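Local coordinates for cellobiose 2-epimerase (PDB 3VW5), which catalyses the reversible epimerization of cellobiose to 4-O-beta-D-glucopyranosyl-D-mannose, converting the reducing-end glucose unit to mannose, at residues Arg7-Asp12 / Gly347-Glu352; Tyr110-Ala115 / Glu140-Asn145; Glu187-Leu192 / Glu199-Arg204; Lys337-Asp342 / Phe355-His360. The protein carries 2 engineered substitutions. One frame throughout, in Å; residues are numbered along the deposited sequence.

How the contacts relate
Contact 1 starts on helix 2-19, at the N terminus, and ends in the loop after helix 323-340, so it closes a loop of 334 residues. Contacts 2 and 3 lie one after the other inside that loop. Each joins two consecutive helices: 109-126 with 129-145, then 179-196 with 199-216. These two contacts touch, with centres 12 Å apart. Contact 4 joins the end region of helix 323-340 to the loop before helix 373-385. It opens before contact 1 closes and closes after it, so contacts 1 and 4 cross. They also touch, partly through backbone hydrogen bonds. Contacts 1 and 4 lie on the opposite side of the chain's centre from contacts 2 and 3.

Contact 1: Arg7-Asp12 / Gly347-Glu352; sequences RQELTD and GEWYSE
Trp349 and Glu9 are joined by one side-chain hydrogen bond. Trp349 NE1 donates to Glu9 OE1 at 3.1 Å, with an N-H...O angle of 154°. The acceptor sits at the edge of the indole, close to the ring plane. The carboxylate is turned 48° against the ring, and NE1 reaches OE1 from above the carboxylate plane. Glu9 CG extends away from the backbone N (chi1 178°), and a bend at chi2 then presents OE1 to the indole. His13 ND1, one turn along the same helix, also bonds to OE1, so this oxygen is held from two residues.

Apolar contact between the two is slight. The indole instead packs against Ile14 of helix 2-19 and against Asn375 and Met378 of helix 373-385.

Within the loop, Trp349 N donates to Glu348 OE1 at 2.6 Å. That oxygen also forms a salt bridge with Lys370, while Glu348 OE2 bonds to Asn375 and to Trp18 of helix 2-19.

The contact ties helix 2-19 to a late loop of the (alpha/alpha)6 barrel, next to the last helix, 373-385. This is consistent with closure of the ring of helices.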
# COMPACT_ATOMS: atom_id res chain seq x y z
N ARG A 7 9.01 15.82 -7.11
CA ARG A 7 8.29 16.79 -6.29
C ARG A 7 7.27 17.54 -7.15
O ARG A 7 6.17 17.86 -6.70
CB ARG A 7 9.26 17.77 -5.61
CG ARG A 7 8.62 18.67 -4.56
CD ARG A 7 9.64 19.62 -3.93
NE ARG A 7 9.69 19.55 -2.46
CZ ARG A 7 8.85 20.18 -1.64
NH1 ARG A 7 7.87 20.92 -2.15
NH2 ARG A 7 8.98 20.08 -0.31
N GLN A 8 7.66 17.79 -8.40
CA GLN A 8 6.79 18.46 -9.36
C GLN A 8 5.61 17.59 -9.77
O GLN A 8 4.46 18.07 -9.90
CB GLN A 8 7.59 18.82 -10.60
CG GLN A 8 7.89 20.29 -10.73
CD GLN A 8 7.65 20.79 -12.14
OE1 GLN A 8 6.63 20.47 -12.75
NE2 GLN A 8 8.61 21.55 -12.67
N GLU A 9 5.91 16.31 -10.00
CA GLU A 9 4.88 15.34 -10.35
C GLU A 9 3.84 15.24 -9.23
O GLU A 9 2.63 15.18 -9.48
CB GLU A 9 5.51 13.98 -10.67
CG GLU A 9 4.49 12.90 -11.01
CD GLU A 9 3.63 13.26 -12.20
OE1 GLU A 9 2.50 12.75 -12.30
OE2 GLU A 9 4.10 14.07 -13.04
N LEU A 10 4.31 15.24 -8.00
CA LEU A 10 3.41 15.24 -6.85
C LEU A 10 2.58 16.53 -6.79
O LEU A 10 1.34 16.46 -6.74
CB LEU A 10 4.19 15.03 -5.55
CG LEU A 10 3.48 14.62 -4.26
CD1 LEU A 10 3.89 15.55 -3.14
CD2 LEU A 10 1.96 14.54 -4.37
N THR A 11 3.24 17.69 -6.79
CA THR A 11 2.54 18.96 -6.57
C THR A 11 1.76 19.52 -7.76
O THR A 11 0.75 20.20 -7.56
CB THR A 11 3.47 20.06 -6.05
OG1 THR A 11 4.39 20.45 -7.09
CG2 THR A 11 4.23 19.59 -4.81
N ASP A 12 2.21 19.25 -8.99
CA ASP A 12 1.55 19.87 -10.15
C ASP A 12 0.66 18.91 -10.92
O ASP A 12 -0.20 19.35 -11.69
CB ASP A 12 2.56 20.52 -11.10
CG ASP A 12 3.40 21.59 -10.42
OD1 ASP A 12 2.86 22.28 -9.52
OD2 ASP A 12 4.59 21.73 -10.78
N GLY A 347 -5.77 13.08 -16.85
CA GLY A 347 -5.54 11.80 -16.23
C GLY A 347 -4.33 11.92 -15.32
O GLY A 347 -3.79 13.02 -15.16
N GLU A 348 -3.91 10.80 -14.73
CA GLU A 348 -2.73 10.84 -13.87
C GLU A 348 -1.67 9.82 -14.24
O GLU A 348 -0.75 10.15 -14.98
CB GLU A 348 -3.10 10.81 -12.37
CG GLU A 348 -3.83 9.58 -11.88
CD GLU A 348 -2.97 8.72 -10.95
OE1 GLU A 348 -2.55 7.62 -11.41
OE2 GLU A 348 -2.73 9.12 -9.78
N TRP A 349 -1.76 8.61 -13.71
CA TRP A 349 -0.87 7.53 -14.12
C TRP A 349 -1.70 6.42 -14.73
O TRP A 349 -2.77 6.09 -14.22
CB TRP A 349 -0.08 6.95 -12.92
CG TRP A 349 0.98 7.86 -12.34
CD1 TRP A 349 1.01 9.23 -12.37
CD2 TRP A 349 2.17 7.45 -11.64
NE1 TRP A 349 2.14 9.69 -11.74
CE2 TRP A 349 2.87 8.62 -11.28
CE3 TRP A 349 2.70 6.20 -11.27
CZ2 TRP A 349 4.08 8.59 -10.57
CZ3 TRP A 349 3.91 6.17 -10.57
CH2 TRP A 349 4.58 7.36 -10.23
N TYR A 350 -1.23 5.84 -15.83
CA TYR A 350 -1.84 4.62 -16.33
C TYR A 350 -1.66 3.49 -15.33
O TYR A 350 -0.59 3.34 -14.72
CB TYR A 350 -1.21 4.21 -17.66
CG TYR A 350 -1.54 5.10 -18.81
CD1 TYR A 350 -2.76 5.00 -19.47
CD2 TYR A 350 -0.62 6.03 -19.27
CE1 TYR A 350 -3.05 5.81 -20.56
CE2 TYR A 350 -0.90 6.85 -20.34
CZ TYR A 350 -2.11 6.73 -20.99
OH TYR A 350 -2.39 7.52 -22.06
N SER A 351 -2.70 2.68 -15.18
CA SER A 351 -2.67 1.47 -14.36
C SER A 351 -1.61 0.44 -14.80
O SER A 351 -0.76 0.02 -14.01
CB SER A 351 -4.05 0.83 -14.37
OG SER A 351 -4.16 -0.16 -13.38
N GLU A 352 -1.67 0.03 -16.08
CA GLU A 352 -0.81 -1.04 -16.60
C GLU A 352 -0.29 -0.76 -18.02
O GLU A 352 -1.06 -0.48 -18.95
CB GLU A 352 -1.55 -2.39 -16.56
CG GLU A 352 -1.73 -2.97 -15.16
CD GLU A 352 -2.56 -4.25 -15.11
OE1 GLU A 352 -3.01 -4.74 -16.17
OE2 GLU A 352 -2.77 -4.79 -13.99

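Contact 2: Tyr110-Ala115 / Glu140-Asn145; sequences YNIAFA and EDIEKN
Segment 140-145 meets 110-115 mainly through Ile142, which packs on Ile112. Just before it, Asp141 has its CB directed to helix 109-126 but makes little contact there. Its OD2 accepts from Gly91 N instead.

Ile142 does the touching with its longer branch. CG1 lies opposite the carbonyl carbon (chi1 -79°), and chi2 is extended, which carries CD1 forward to helix 109-126. Ile142 CG1 and CD1 are each 3.5 Å from Ile112 CG2, so the methyl of Ile112 rests along the outer part of that branch. The two isoleucines run alongside each other with their ends pointing opposite ways. Ile142 CD1 also comes within 3.9 Å of Ala113 N. Leu138 and Trp160 extend the apolar surroundings of Ile112.

Asn145 ends the segment. Its ND2 donates back to Asp141 O at 3.1 Å, in the carbonyl plane and on a lone pair. One carbonyl thus takes both the backbone and the side-chain N-H of Asn145, the last residue of helix 129-145.

Helices 109-126 and 129-145 are consecutive and run antiparallel within the (alpha/alpha)6 barrel. Between these segments they meet by buried aliphatic packing. At this point the fit rests on side-chain shape rather than on directional bonds.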
# COMPACT_ATOMS: atom_id res chain seq x y z
N TYR A 110 -6.85 -7.17 5.80
CA TYR A 110 -6.05 -6.28 4.96
C TYR A 110 -6.67 -4.88 4.86
O TYR A 110 -5.98 -3.87 4.95
CB TYR A 110 -5.95 -6.96 3.60
CG TYR A 110 -5.30 -6.17 2.52
CD1 TYR A 110 -3.95 -6.32 2.27
CD2 TYR A 110 -6.04 -5.32 1.71
CE1 TYR A 110 -3.34 -5.62 1.25
CE2 TYR A 110 -5.45 -4.60 0.69
CZ TYR A 110 -4.09 -4.76 0.46
OH TYR A 110 -3.47 -4.07 -0.57
N ASN A 111 -7.99 -4.84 4.69
CA ASN A 111 -8.73 -3.59 4.61
C ASN A 111 -8.70 -2.86 5.94
O ASN A 111 -8.39 -1.66 5.98
CB ASN A 111 -10.17 -3.86 4.17
CG ASN A 111 -10.96 -2.59 3.88
OD1 ASN A 111 -10.39 -1.58 3.47
ND2 ASN A 111 -12.27 -2.65 4.07
N ILE A 112 -8.99 -3.57 7.03
CA ILE A 112 -8.93 -2.98 8.38
C ILE A 112 -7.54 -2.43 8.75
O ILE A 112 -7.44 -1.40 9.41
CB ILE A 112 -9.37 -3.95 9.48
CG1 ILE A 112 -10.77 -4.51 9.17
CG2 ILE A 112 -9.33 -3.25 10.83
CD1 ILE A 112 -11.04 -5.88 9.78
N ALA A 113 -6.49 -3.14 8.35
CA ALA A 113 -5.14 -2.67 8.62
C ALA A 113 -4.95 -1.30 7.98
O ALA A 113 -4.33 -0.41 8.56
CB ALA A 113 -4.10 -3.66 8.08
N PHE A 114 -5.49 -1.12 6.78
CA PHE A 114 -5.27 0.11 6.05
C PHE A 114 -5.96 1.29 6.72
O PHE A 114 -5.37 2.36 6.87
CB PHE A 114 -5.73 -0.02 4.60
CG PHE A 114 -4.61 -0.04 3.64
CD1 PHE A 114 -3.89 1.11 3.39
CD2 PHE A 114 -4.26 -1.23 3.00
CE1 PHE A 114 -2.82 1.09 2.50
CE2 PHE A 114 -3.19 -1.27 2.10
CZ PHE A 114 -2.47 -0.11 1.85
N ALA A 115 -7.22 1.08 7.10
CA ALA A 115 -7.93 2.04 7.94
C ALA A 115 -7.05 2.50 9.12
O ALA A 115 -6.90 3.70 9.36
CB ALA A 115 -9.25 1.45 8.44
N GLU A 140 -7.81 -3.17 18.10
CA GLU A 140 -8.43 -4.12 19.01
C GLU A 140 -9.32 -5.12 18.27
O GLU A 140 -9.29 -6.33 18.56
CB GLU A 140 -9.22 -3.41 20.10
CG GLU A 140 -8.33 -2.84 21.18
CD GLU A 140 -9.10 -2.32 22.38
OE1 GLU A 140 -10.16 -1.67 22.18
OE2 GLU A 140 -8.64 -2.58 23.52
N ASP A 141 -10.09 -4.62 17.32
CA ASP A 141 -10.96 -5.47 16.52
C ASP A 141 -10.18 -6.52 15.74
O ASP A 141 -10.65 -7.64 15.59
CB ASP A 141 -11.82 -4.64 15.55
CG ASP A 141 -12.86 -3.81 16.27
OD1 ASP A 141 -13.02 -4.01 17.50
OD2 ASP A 141 -13.52 -2.96 15.61
N ILE A 142 -9.01 -6.16 15.23
CA ILE A 142 -8.22 -7.10 14.44
C ILE A 142 -7.72 -8.21 15.35
O ILE A 142 -7.80 -9.40 15.01
CB ILE A 142 -7.03 -6.43 13.71
CG1 ILE A 142 -7.50 -5.69 12.46
CG2 ILE A 142 -5.98 -7.44 13.29
CD1 ILE A 142 -6.41 -4.85 11.82
N GLU A 143 -7.21 -7.82 16.51
CA GLU A 143 -6.64 -8.78 17.44
C GLU A 143 -7.70 -9.68 18.08
O GLU A 143 -7.45 -10.85 18.34
CB GLU A 143 -5.79 -8.07 18.49
CG GLU A 143 -4.66 -7.22 17.92
CD GLU A 143 -3.58 -8.02 17.22
OE1 GLU A 143 -2.98 -8.93 17.85
OE2 GLU A 143 -3.31 -7.75 16.03
N LYS A 144 -8.90 -9.14 18.31
CA LYS A 144 -9.99 -9.93 18.87
C LYS A 144 -10.50 -10.98 17.89
O LYS A 144 -10.63 -12.16 18.23
CB LYS A 144 -11.15 -9.00 19.25
CG LYS A 144 -12.17 -9.62 20.20
CD LYS A 144 -11.44 -10.21 21.40
CE LYS A 144 -12.23 -10.05 22.70
NZ LYS A 144 -13.29 -11.09 22.84
N ASN A 145 -10.80 -10.56 16.66
CA ASN A 145 -11.58 -11.39 15.76
C ASN A 145 -10.83 -12.12 14.65
O ASN A 145 -11.37 -13.07 14.07
CB ASN A 145 -12.75 -10.58 15.17
CG ASN A 145 -13.63 -9.98 16.25
OD1 ASN A 145 -14.43 -10.69 16.87
ND2 ASN A 145 -13.48 -8.69 16.49

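Contact 3: Glu187-Leu192 / Glu199-Arg204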
# COMPACT_ATOMS: atom_id res chain seq x y z
N GLU A 187 2.77 -2.52 8.06
CA GLU A 187 2.71 -1.14 7.60
C GLU A 187 1.86 -0.27 8.53
O GLU A 187 2.29 0.81 8.94
CB GLU A 187 2.15 -1.13 6.19
CG GLU A 187 2.11 0.19 5.48
CD GLU A 187 1.33 0.07 4.18
OE1 GLU A 187 1.88 0.39 3.09
OE2 GLU A 187 0.16 -0.37 4.25
N ALA A 188 0.65 -0.74 8.84
CA ALA A 188 -0.28 -0.04 9.74
C ALA A 188 0.25 0.08 11.17
O ALA A 188 0.25 1.17 11.74
CB ALA A 188 -1.68 -0.71 9.74
N TYR A 189 0.68 -1.04 11.75
CA TYR A 189 1.13 -1.06 13.14
C TYR A 189 2.37 -0.20 13.33
O TYR A 189 2.53 0.45 14.36
CB TYR A 189 1.38 -2.48 13.64
CG TYR A 189 0.12 -3.26 13.88
CD1 TYR A 189 0.14 -4.43 14.63
CD2 TYR A 189 -1.09 -2.83 13.37
CE1 TYR A 189 -1.02 -5.16 14.86
CE2 TYR A 189 -2.27 -3.54 13.58
CZ TYR A 189 -2.22 -4.71 14.33
OH TYR A 189 -3.39 -5.44 14.54
N THR A 190 3.25 -0.21 12.33
CA THR A 190 4.38 0.70 12.32
C THR A 190 3.89 2.13 12.53
O THR A 190 4.47 2.87 13.30
CB THR A 190 5.18 0.62 11.01
OG1 THR A 190 5.70 -0.70 10.85
CG2 THR A 190 6.34 1.61 11.03
N GLU A 191 2.82 2.51 11.85
CA GLU A 191 2.35 3.89 11.87
C GLU A 191 1.65 4.20 13.19
O GLU A 191 1.78 5.30 13.70
CB GLU A 191 1.43 4.19 10.67
CG GLU A 191 1.05 5.66 10.46
CD GLU A 191 2.22 6.53 10.00
OE1 GLU A 191 2.01 7.75 9.77
OE2 GLU A 191 3.35 6.00 9.87
N LEU A 192 0.92 3.23 13.73
CA LEU A 192 0.25 3.38 15.02
C LEU A 192 1.29 3.54 16.12
O LEU A 192 1.07 4.24 17.08
CB LEU A 192 -0.61 2.16 15.35
CG LEU A 192 -2.00 2.40 15.94
CD1 LEU A 192 -2.46 1.20 16.76
CD2 LEU A 192 -2.06 3.69 16.75
N GLU A 199 3.18 -0.08 23.62
CA GLU A 199 4.00 -1.28 23.56
C GLU A 199 3.22 -2.56 23.20
O GLU A 199 3.78 -3.54 22.71
CB GLU A 199 4.79 -1.46 24.86
CG GLU A 199 6.32 -1.41 24.69
CD GLU A 199 6.83 -0.08 24.12
OE1 GLU A 199 7.74 -0.13 23.25
OE2 GLU A 199 6.34 1.00 24.54
N LYS A 200 1.91 -2.55 23.45
CA LYS A 200 1.08 -3.68 23.04
C LYS A 200 1.09 -3.78 21.51
O LYS A 200 1.15 -4.88 20.96
CB LYS A 200 -0.36 -3.53 23.55
CG LYS A 200 -0.82 -4.59 24.53
CD LYS A 200 -0.64 -4.15 25.97
CE LYS A 200 -1.71 -4.73 26.88
NZ LYS A 200 -2.32 -3.67 27.78
N VAL A 201 1.04 -2.63 20.84
CA VAL A 201 1.12 -2.57 19.39
C VAL A 201 2.49 -3.06 18.88
O VAL A 201 2.58 -3.85 17.94
CB VAL A 201 0.77 -1.14 18.85
CG1 VAL A 201 0.88 -1.05 17.32
CG2 VAL A 201 -0.62 -0.75 19.28
N ALA A 202 3.57 -2.60 19.50
CA ALA A 202 4.89 -3.10 19.11
C ALA A 202 5.03 -4.61 19.27
O ALA A 202 5.68 -5.26 18.46
CB ALA A 202 6.00 -2.37 19.84
N ASP A 203 4.42 -5.18 20.29
CA ASP A 203 4.46 -6.64 20.43
C ASP A 203 3.90 -7.34 19.21
O ASP A 203 4.56 -8.21 18.65
CB ASP A 203 3.75 -7.11 21.70
CG ASP A 203 4.59 -6.91 22.95
OD1 ASP A 203 5.84 -6.91 22.81
OD2 ASP A 203 4.00 -6.74 24.05
N ARG A 204 2.70 -6.96 18.79
CA ARG A 204 2.10 -7.59 17.62
C ARG A 204 2.96 -7.35 16.37
O ARG A 204 3.21 -8.29 15.59
CB ARG A 204 0.67 -7.08 17.42
CG ARG A 204 -0.19 -7.14 18.67
CD ARG A 204 -0.14 -8.52 19.29
NE ARG A 204 -0.59 -9.55 18.36
CZ ARG A 204 0.08 -10.68 18.13
NH1 ARG A 204 1.22 -10.92 18.75
NH2 ARG A 204 -0.40 -11.56 17.26
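The flat group at the centre is the Tyr189 ring. Arg204 CB touches its edge, near the ring plane, at 3.6 Å from Tyr189 CE1. Phe139 of helix 129-145 meets the same tyrosine edge-to-face, and Ile142 of that helix also packs on it. The Arg204 guanidinium lies well away from the ring; only CB of the arginine touches it.

The tyrosine and arginine run alongside each other in one direction. The arginine chain bends at chi2 and again at chi3, which leads its end off from helix 179-196. Glu143, on helix 129-145, takes both polar ends: its OE2 is hydrogen-bonded to Tyr189 OH, and its OE1 is in a salt bridge with Arg204 NE.

Val201 fills the rest of the contact with its two methyls. Val201 CG1 lies 3.7 Å from Tyr189 O and 4.0 Å from Tyr189 CB. Val201 CG2 touches Leu192 CD1 at 3.7 Å, and the two side chains are roughly perpendicular.

The short helical segments are 9.3 Å apart at closest approach and nearly antiparallel, at 156°. Their helices, 179-196 and 199-216, follow each other in the chain. The two consecutive helices form an alpha-helical hairpin, as expected in an (alpha/alpha)6 barrel.

Contact 4: Lys337-Asp342 / Phe355-His360; sequences KEYIID and FDHTPH
The contact is an offset aromatic stack at the surface of the barrel, between Tyr339 of helix 323-340 and His357 in the long loop that leads to helix 373-385. The two ring centroids are 3.6 Å apart and the planes differ by only 8°. His357 CD2 lies over the centre of the phenol ring, 3.3 Å above its plane. In return, Tyr339 CZ lies over the centre of the imidazole. The shift between the rings places His357 NE2 above one face of the phenol, 3.2 Å from Tyr339 CE2. It also carries the hydroxyl over the imidazole face, with Tyr339 OH 3.2 Å from His357 CE1. His357 CB adds an off-centre CH-pi contact, 4.2 Å from the phenol centroid.

The loop reaches this position after the short strand 352-353, which pairs with strand 296-302 in one of the antiparallel sheets of the (alpha/alpha)6 fold. Backbone hydrogen bonds join His360 to Glu352, and Ile340 to Tyr350. Thr354 OG1 accepts from Thr358 N within the loop.

His357 has a positive phi (86°), a left-handed conformation, in the loop where its side chain points to Tyr339. Each ring also has a neighbour on its other face. Glu338 CG lies 3.7 Å above the phenol plane of Tyr339, toward the rim. Phe355 O lies 3.5 Å above the imidazole plane of His357, also off-centre.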
# COMPACT_ATOMS: atom_id res chain seq x y z
N LYS A 337 8.12 8.22 -16.24
CA LYS A 337 7.85 9.45 -16.99
C LYS A 337 7.47 9.17 -18.44
O LYS A 337 6.48 9.70 -18.95
CB LYS A 337 9.08 10.37 -16.98
CG LYS A 337 9.43 10.98 -15.64
CD LYS A 337 10.49 12.07 -15.78
CE LYS A 337 11.83 11.50 -16.21
NZ LYS A 337 12.85 12.57 -16.34
N GLU A 338 8.27 8.35 -19.11
CA GLU A 338 8.07 8.11 -20.53
C GLU A 338 6.78 7.36 -20.84
O GLU A 338 6.08 7.70 -21.80
CB GLU A 338 9.26 7.37 -21.12
CG GLU A 338 9.37 7.55 -22.63
CD GLU A 338 10.68 7.04 -23.20
OE1 GLU A 338 10.76 6.81 -24.44
OE2 GLU A 338 11.64 6.87 -22.39
N TYR A 339 6.45 6.38 -20.00
CA TYR A 339 5.45 5.37 -20.36
C TYR A 339 4.29 5.21 -19.41
O TYR A 339 3.26 4.67 -19.81
CB TYR A 339 6.12 4.02 -20.45
CG TYR A 339 7.21 3.94 -21.47
CD1 TYR A 339 6.99 4.34 -22.80
CD2 TYR A 339 8.46 3.46 -21.13
CE1 TYR A 339 7.99 4.26 -23.74
CE2 TYR A 339 9.47 3.37 -22.06
CZ TYR A 339 9.24 3.77 -23.36
OH TYR A 339 10.25 3.66 -24.30
N ILE A 340 4.45 5.62 -18.15
CA ILE A 340 3.44 5.35 -17.14
C ILE A 340 2.57 6.57 -16.81
O ILE A 340 1.38 6.46 -16.58
CB ILE A 340 4.08 4.82 -15.87
CG1 ILE A 340 4.70 3.46 -16.13
CG2 ILE A 340 3.05 4.73 -14.76
CD1 ILE A 340 3.68 2.38 -16.46
N ILE A 341 3.20 7.74 -16.77
CA ILE A 341 2.49 8.99 -16.51
C ILE A 341 1.63 9.41 -17.71
O ILE A 341 2.12 9.49 -18.83
CB ILE A 341 3.50 10.11 -16.18
CG1 ILE A 341 4.21 9.81 -14.87
CG2 ILE A 341 2.81 11.45 -16.08
CD1 ILE A 341 5.25 10.83 -14.50
N ASP A 342 0.35 9.67 -17.46
CA ASP A 342 -0.60 10.09 -18.49
C ASP A 342 -0.38 11.55 -18.88
O ASP A 342 -0.25 12.42 -18.02
CB ASP A 342 -2.02 9.92 -17.95
CG ASP A 342 -3.06 9.69 -19.05
OD1 ASP A 342 -2.81 10.08 -20.21
OD2 ASP A 342 -4.13 9.13 -18.73
N PHE A 355 5.27 -4.43 -21.80
CA PHE A 355 6.71 -4.37 -22.01
C PHE A 355 7.05 -3.57 -23.27
O PHE A 355 8.13 -2.98 -23.39
CB PHE A 355 7.25 -5.78 -22.12
CG PHE A 355 8.73 -5.87 -22.10
CD1 PHE A 355 9.42 -5.86 -20.90
CD2 PHE A 355 9.45 -5.98 -23.29
CE1 PHE A 355 10.79 -5.96 -20.87
CE2 PHE A 355 10.82 -6.06 -23.26
CZ PHE A 355 11.49 -6.06 -22.05
N ASP A 356 6.10 -3.57 -24.21
CA ASP A 356 6.24 -2.85 -25.48
C ASP A 356 5.56 -1.49 -25.48
O ASP A 356 5.42 -0.87 -26.53
CB ASP A 356 5.69 -3.70 -26.62
CG ASP A 356 6.75 -4.64 -27.20
OD1 ASP A 356 7.97 -4.34 -27.03
OD2 ASP A 356 6.37 -5.67 -27.81
N HIS A 357 5.11 -1.06 -24.30
CA HIS A 357 4.83 0.35 -24.03
C HIS A 357 3.44 0.80 -24.43
O HIS A 357 3.21 1.98 -24.68
CB HIS A 357 5.88 1.26 -24.66
CG HIS A 357 7.28 0.93 -24.27
ND1 HIS A 357 8.31 0.88 -25.17
CD2 HIS A 357 7.81 0.62 -23.06
CE1 HIS A 357 9.43 0.56 -24.53
NE2 HIS A 357 9.15 0.40 -23.26
N THR A 358 2.51 -0.14 -24.50
CA THR A 358 1.15 0.28 -24.79
C THR A 358 0.25 -0.02 -23.60
O THR A 358 0.31 -1.11 -23.02
CB THR A 358 0.65 -0.21 -26.18
OG1 THR A 358 -0.54 -1.00 -26.05
CG2 THR A 358 1.72 -0.98 -26.91
N PRO A 359 -0.55 0.98 -23.19
CA PRO A 359 -1.38 0.90 -21.99
C PRO A 359 -2.48 -0.11 -22.18
O PRO A 359 -2.97 -0.24 -23.30
CB PRO A 359 -1.97 2.32 -21.87
CG PRO A 359 -1.04 3.20 -22.65
CD PRO A 359 -0.57 2.32 -23.80
N HIS A 360 -2.84 -0.83 -21.12
CA HIS A 360 -4.00 -1.71 -21.11
C HIS A 360 -5.22 -0.84 -21.01
O HIS A 360 -5.51 -0.28 -19.96
CB HIS A 360 -3.98 -2.64 -19.90
CG HIS A 360 -3.00 -3.77 -20.00
ND1 HIS A 360 -2.79 -4.65 -18.96
CD2 HIS A 360 -2.19 -4.17 -21.01
CE1 HIS A 360 -1.88 -5.54 -19.33
NE2 HIS A 360 -1.50 -5.27 -20.56